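Local coordinates for nuclear polyadenylated RNA-binding protein NAB2 (Saccharomyces cerevisiae, PDB 2V75) that binds the poly(A) tails of mRNAs to protect them from exosome degradation, and takes part in tail-length control and nuclear export, at residues Ala74-Ala77 against Leu78-Gly81; Gly42-Val45 against Glu46-Val49. All coordinates share one frame; numbering follows the deposited sequence.

Contact 1: Ala74-Ala77 against Leu78-Gly81; sequences ALEA and LQQG
Gln80 reaches back to Glu76 one turn earlier, at the C-terminal end of helix 61-79, and the two side chains bond on the exposed flank. Gln80 NE2 donates a hydrogen bond to Glu76 OE2 at 2.7 Å, meeting the anti lone pair, the one away from OE1. The bond is bent, with an N-H...O angle of 146°. The amide and carboxylate planes are turned 70° apart. Glu76 CG stands anti to its own N, and a bend at chi2 (55°) turns the carboxylate toward the amide. The backbone of the same pair is joined too: Gln80 N donates to Glu76 O at 3.0 Å and, weakly, to Ala77 O at 3.1 Å. Leu78 N to Ala74 O, 2.8 Å, and Gln79 N to Leu75 O, 3.0 Å, are regular helical bonds. Gly81, with positive phi, closes a Schellman motif, its N bonding to Leu78 O at 2.8 Å. On the buried side Leu78 packs against Ile13 of helix 7-18 and Ile87 of helix 84-93, and Ala74 touches both residues. The last turn therefore divides its chemistry: apolar groups face neighbouring helices, while a carboxylate-amide bond, probably strengthened by the negative charge of Glu76, ties its outer surface.

Contact 2: Gly42-Val45 against Glu46-Val49; sequences GGTV and ESVV
A capping box starts helix 45-55 in this local contact, where the chain leaves helix 28-40 and turns into the next helix of the all-helical, PWI-like N-terminal domain of Nab2. Thr44 is the N-cap and Ser47 its partner. Thr44 OG1 accepts from Ser47 N at 3.1 Å, with an N-H...O angle of 155°, so an amide of the first turn that lacks a helical acceptor is satisfied by a side chain. The return bond, from Thr44 N to Ser47 OG at 3.1 Å, is weak and bent to 129°. Chi1 of 58° sets Thr44 OG1 between its own N and carbonyl carbon, where it faces Ser47 N. Helical bonding begins at once: Val48 N donates to Thr44 O and Val49 N to Val45 O, both at 3.0 Å. Just before the cap, Gly42 has positive phi and is the C-prime residue of the Schellman motif that ends the preceding helix, with Gly43 N bonded to Leu38 O, leaving little chain between the two helices. Toward helix 61-79, Val45 touches Phe72, Val48 and Val49 both touch Val68, and Val49 also reaches Arg61. On the outer side, Glu46 folds back beside the cap: the bend at chi2 turns its carboxylate, while chi1, setting CG between the backbone N and the carbonyl carbon, brings Glu46 CG to 3.0 Å from Thr44 OG1.

Contact 1 and contact 2 share a way of ending a helix: Gly81 and Gly42, both with positive phi, each close a Schellman motif, on helix 61-79 and helix 28-40 respectively. Only contact 2 goes on to start another helix. Their centres lie 18 Å apart, and their nearest atoms are about 8 Å apart, so they do not touch. Helix 61-79 connects them physically, since it carries contact 1 at its C-terminal end and receives the valines of contact 2 on Val68 and Phe72, earlier along its length. Both lie in the N-terminal domain, required for nuclear export of poly(A) RNA and of Nab2, and apart from the zinc fingers that bind A-rich RNA.

Contact 1: Ala74-Ala77 against Leu78-Gly81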
ATOM      1  N   ALA A  74      -2.543   6.277  -4.939  1.00 36.16           N
ATOM      2  CA  ALA A  74      -1.358   7.092  -4.677  1.00 35.48           C
ATOM      3  C   ALA A  74      -0.383   7.097  -5.869  1.00 34.85           C
ATOM      4  O   ALA A  74       0.119   8.164  -6.236  1.00 39.24           O
ATOM      5  CB  ALA A  74      -0.658   6.600  -3.431  1.00 39.56           C
ATOM      6  N   LEU A  75      -0.185   5.939  -6.496  1.00 37.70           N
ATOM      7  CA  LEU A  75       0.660   5.828  -7.680  1.00 38.22           C
ATOM      8  C   LEU A  75       0.150   6.743  -8.806  1.00 37.41           C
ATOM      9  O   LEU A  75       0.929   7.460  -9.430  1.00 35.45           O
ATOM     10  CB  LEU A  75       0.739   4.354  -8.119  1.00 40.70           C
ATOM     11  CG  LEU A  75       1.573   4.050  -9.371  1.00 39.90           C
ATOM     12  CD1 LEU A  75       3.021   4.572  -9.216  1.00 43.24           C
ATOM     13  CD2 LEU A  75       1.515   2.530  -9.692  1.00 43.26           C
ATOM     14  N   GLU A  76      -1.158   6.707  -9.093  1.00 35.48           N
ATOM     15  CA  GLU A  76      -1.742   7.507 -10.125  1.00 38.55           C
ATOM     16  C   GLU A  76      -1.544   8.966  -9.798  1.00 35.72           C
ATOM     17  O   GLU A  76      -1.103   9.748 -10.633  1.00 36.32           O
ATOM     18  CB  GLU A  76      -3.235   7.199 -10.263  1.00 37.44           C
ATOM     19  CG  GLU A  76      -3.908   8.019 -11.347  1.00 40.77           C
ATOM     20  CD  GLU A  76      -3.239   7.896 -12.715  1.00 44.62           C
ATOM     21  OE1 GLU A  76      -2.754   6.800 -13.082  1.00 42.79           O
ATOM     22  OE2 GLU A  76      -3.271   8.901 -13.446  1.00 40.53           O
ATOM     23  N   ALA A  77      -1.799   9.324  -8.540  1.00 38.39           N
ATOM     24  CA  ALA A  77      -1.629  10.695  -8.074  1.00 35.86           C
ATOM     25  C   ALA A  77      -0.209  11.181  -8.274  1.00 35.68           C
ATOM     26  O   ALA A  77       0.042  12.261  -8.803  1.00 37.85           O
ATOM     27  CB  ALA A  77      -2.041  10.835  -6.623  1.00 40.42           C
ATOM     28  N   LEU A  78       0.752  10.360  -7.867  1.00 38.20           N
ATOM     29  CA  LEU A  78       2.128  10.666  -8.145  1.00 38.14           C
ATOM     30  C   LEU A  78       2.423  10.936  -9.639  1.00 38.02           C
ATOM     31  O   LEU A  78       3.095  11.927  -9.957  1.00 35.98           O
ATOM     32  CB  LEU A  78       3.009   9.536  -7.638  1.00 35.49           C
ATOM     33  CG  LEU A  78       3.117   9.400  -6.113  1.00 39.59           C
ATOM     34  CD1 LEU A  78       3.810   8.079  -5.856  1.00 39.34           C
ATOM     35  CD2 LEU A  78       3.928  10.604  -5.522  1.00 44.36           C
ATOM     36  N   GLN A  79       1.965  10.047 -10.524  1.00 36.38           N
ATOM     37  CA  GLN A  79       2.107  10.224 -11.985  1.00 42.41           C
ATOM     38  C   GLN A  79       1.493  11.525 -12.518  1.00 36.98           C
ATOM     39  O   GLN A  79       1.975  12.112 -13.488  1.00 32.74           O
ATOM     40  CB  GLN A  79       1.528   9.003 -12.721  1.00 48.47           C
ATOM     41  CG  GLN A  79       2.417   7.747 -12.631  1.00 49.98           C
ATOM     42  CD  GLN A  79       1.687   6.447 -12.954  1.00 56.75           C
ATOM     43  OE1 GLN A  79       0.457   6.373 -12.907  1.00 60.66           O
ATOM     44  NE2 GLN A  79       2.449   5.405 -13.278  1.00 60.72           N
ATOM     45  N   GLN A  80       0.449  12.007 -11.858  1.00 34.67           N
ATOM     46  CA  GLN A  80      -0.186  13.253 -12.236  1.00 43.13           C
ATOM     47  C   GLN A  80       0.539  14.439 -11.616  1.00 46.32           C
ATOM     48  O   GLN A  80       0.169  15.586 -11.838  1.00 38.17           O
ATOM     49  CB  GLN A  80      -1.648  13.208 -11.814  1.00 40.12           C
ATOM     50  CG  GLN A  80      -2.396  12.115 -12.533  1.00 41.70           C
ATOM     51  CD  GLN A  80      -3.861  12.057 -12.120  1.00 49.53           C
ATOM     52  OE1 GLN A  80      -4.337  12.885 -11.336  1.00 55.26           O
ATOM     53  NE2 GLN A  80      -4.583  11.074 -12.649  1.00 48.63           N
ATOM     54  N   GLY A  81       1.574  14.160 -10.829  1.00 41.89           N
ATOM     55  CA  GLY A  81       2.466  15.205 -10.342  1.00 41.00           C
ATOM     56  C   GLY A  81       2.205  15.660  -8.921  1.00 41.02           C
ATOM     57  O   GLY A  81       2.822  16.627  -8.453  1.00 37.85           O
TER

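Contact 2: Gly42-Val45 against Glu46-Val49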
ATOM      1  N   GLY A  42       2.346  -4.982 -12.789  1.00 41.80           N
ATOM      2  CA  GLY A  42       1.114  -5.152 -13.567  1.00 47.97           C
ATOM      3  C   GLY A  42      -0.028  -5.917 -12.896  1.00 37.10           C
ATOM      4  O   GLY A  42      -0.926  -6.386 -13.582  1.00 44.29           O
ATOM      5  N   GLY A  43       0.004  -6.088 -11.580  1.00 41.79           N
ATOM      6  CA  GLY A  43      -1.143  -6.756 -10.929  1.00 47.14           C
ATOM      7  C   GLY A  43      -2.475  -5.995 -11.014  1.00 37.58           C
ATOM      8  O   GLY A  43      -2.488  -4.770 -11.074  1.00 42.50           O
ATOM      9  N   THR A  44      -3.581  -6.717 -11.009  1.00 46.24           N
ATOM     10  CA  THR A  44      -4.902  -6.097 -10.874  1.00 43.12           C
ATOM     11  C   THR A  44      -5.154  -5.859  -9.385  1.00 46.81           C
ATOM     12  O   THR A  44      -4.447  -6.393  -8.560  1.00 42.43           O
ATOM     13  CB  THR A  44      -5.965  -6.970 -11.436  1.00 42.24           C
ATOM     14  OG1 THR A  44      -5.932  -8.230 -10.761  1.00 40.63           O
ATOM     15  CG2 THR A  44      -5.824  -7.166 -12.965  1.00 40.34           C
ATOM     16  N   VAL A  45      -6.130  -5.041  -9.017  1.00 39.16           N
ATOM     17  CA  VAL A  45      -6.430  -4.840  -7.613  1.00 38.61           C
ATOM     18  C   VAL A  45      -6.717  -6.192  -6.932  1.00 35.35           C
ATOM     19  O   VAL A  45      -6.166  -6.473  -5.868  1.00 38.28           O
ATOM     20  CB  VAL A  45      -7.627  -3.879  -7.430  1.00 39.49           C
ATOM     21  CG1 VAL A  45      -7.918  -3.789  -5.928  1.00 47.34           C
ATOM     22  CG2 VAL A  45      -7.319  -2.498  -8.060  1.00 43.98           C
ATOM     23  N   GLU A  46      -7.580  -6.984  -7.526  1.00 40.03           N
ATOM     24  CA  GLU A  46      -7.928  -8.317  -7.050  1.00 46.50           C
ATOM     25  C   GLU A  46      -6.756  -9.300  -6.904  1.00 40.26           C
ATOM     26  O   GLU A  46      -6.632  -9.946  -5.864  1.00 47.72           O
ATOM     27  CB  GLU A  46      -8.942  -8.924  -8.016  1.00 54.66           C
ATOM     28  CG  GLU A  46      -8.683  -8.587  -9.527  1.00 60.00           C
ATOM     29  CD  GLU A  46      -9.500  -7.390 -10.100  1.00 62.47           C
ATOM     30  OE1 GLU A  46      -9.269  -6.202  -9.715  1.00 37.14           O
ATOM     31  OE2 GLU A  46     -10.365  -7.687 -10.971  1.00 68.93           O
ATOM     32  N   SER A  47      -5.878  -9.349  -7.905  1.00 44.04           N
ATOM     33  CA  SER A  47      -4.705 -10.231  -7.894  1.00 44.03           C
ATOM     34  C   SER A  47      -3.718  -9.806  -6.820  1.00 40.91           C
ATOM     35  O   SER A  47      -3.074 -10.629  -6.175  1.00 41.13           O
ATOM     36  CB  SER A  47      -4.025 -10.327  -9.270  1.00 43.61           C
ATOM     37  OG  SER A  47      -3.024  -9.319  -9.460  1.00 43.24           O
ATOM     38  N   VAL A  48      -3.568  -8.519  -6.585  1.00 39.58           N
ATOM     39  CA  VAL A  48      -2.658  -8.086  -5.550  1.00 37.55           C
ATOM     40  C   VAL A  48      -3.264  -8.435  -4.171  1.00 42.31           C
ATOM     41  O   VAL A  48      -2.553  -8.890  -3.279  1.00 38.01           O
ATOM     42  CB  VAL A  48      -2.299  -6.595  -5.662  1.00 37.48           C
ATOM     43  CG1 VAL A  48      -1.454  -6.147  -4.470  1.00 39.57           C
ATOM     44  CG2 VAL A  48      -1.685  -6.334  -7.077  1.00 40.19           C
ATOM     45  N   VAL A  49      -4.551  -8.196  -3.987  1.00 38.51           N
ATOM     46  CA  VAL A  49      -5.176  -8.500  -2.690  1.00 38.00           C
ATOM     47  C   VAL A  49      -5.129  -9.998  -2.407  1.00 41.47           C
ATOM     48  O   VAL A  49      -4.680 -10.445  -1.335  1.00 38.93           O
ATOM     49  CB  VAL A  49      -6.593  -7.946  -2.635  1.00 38.39           C
ATOM     50  CG1 VAL A  49      -7.278  -8.341  -1.308  1.00 44.24           C
ATOM     51  CG2 VAL A  49      -6.527  -6.416  -2.719  1.00 36.83           C
TER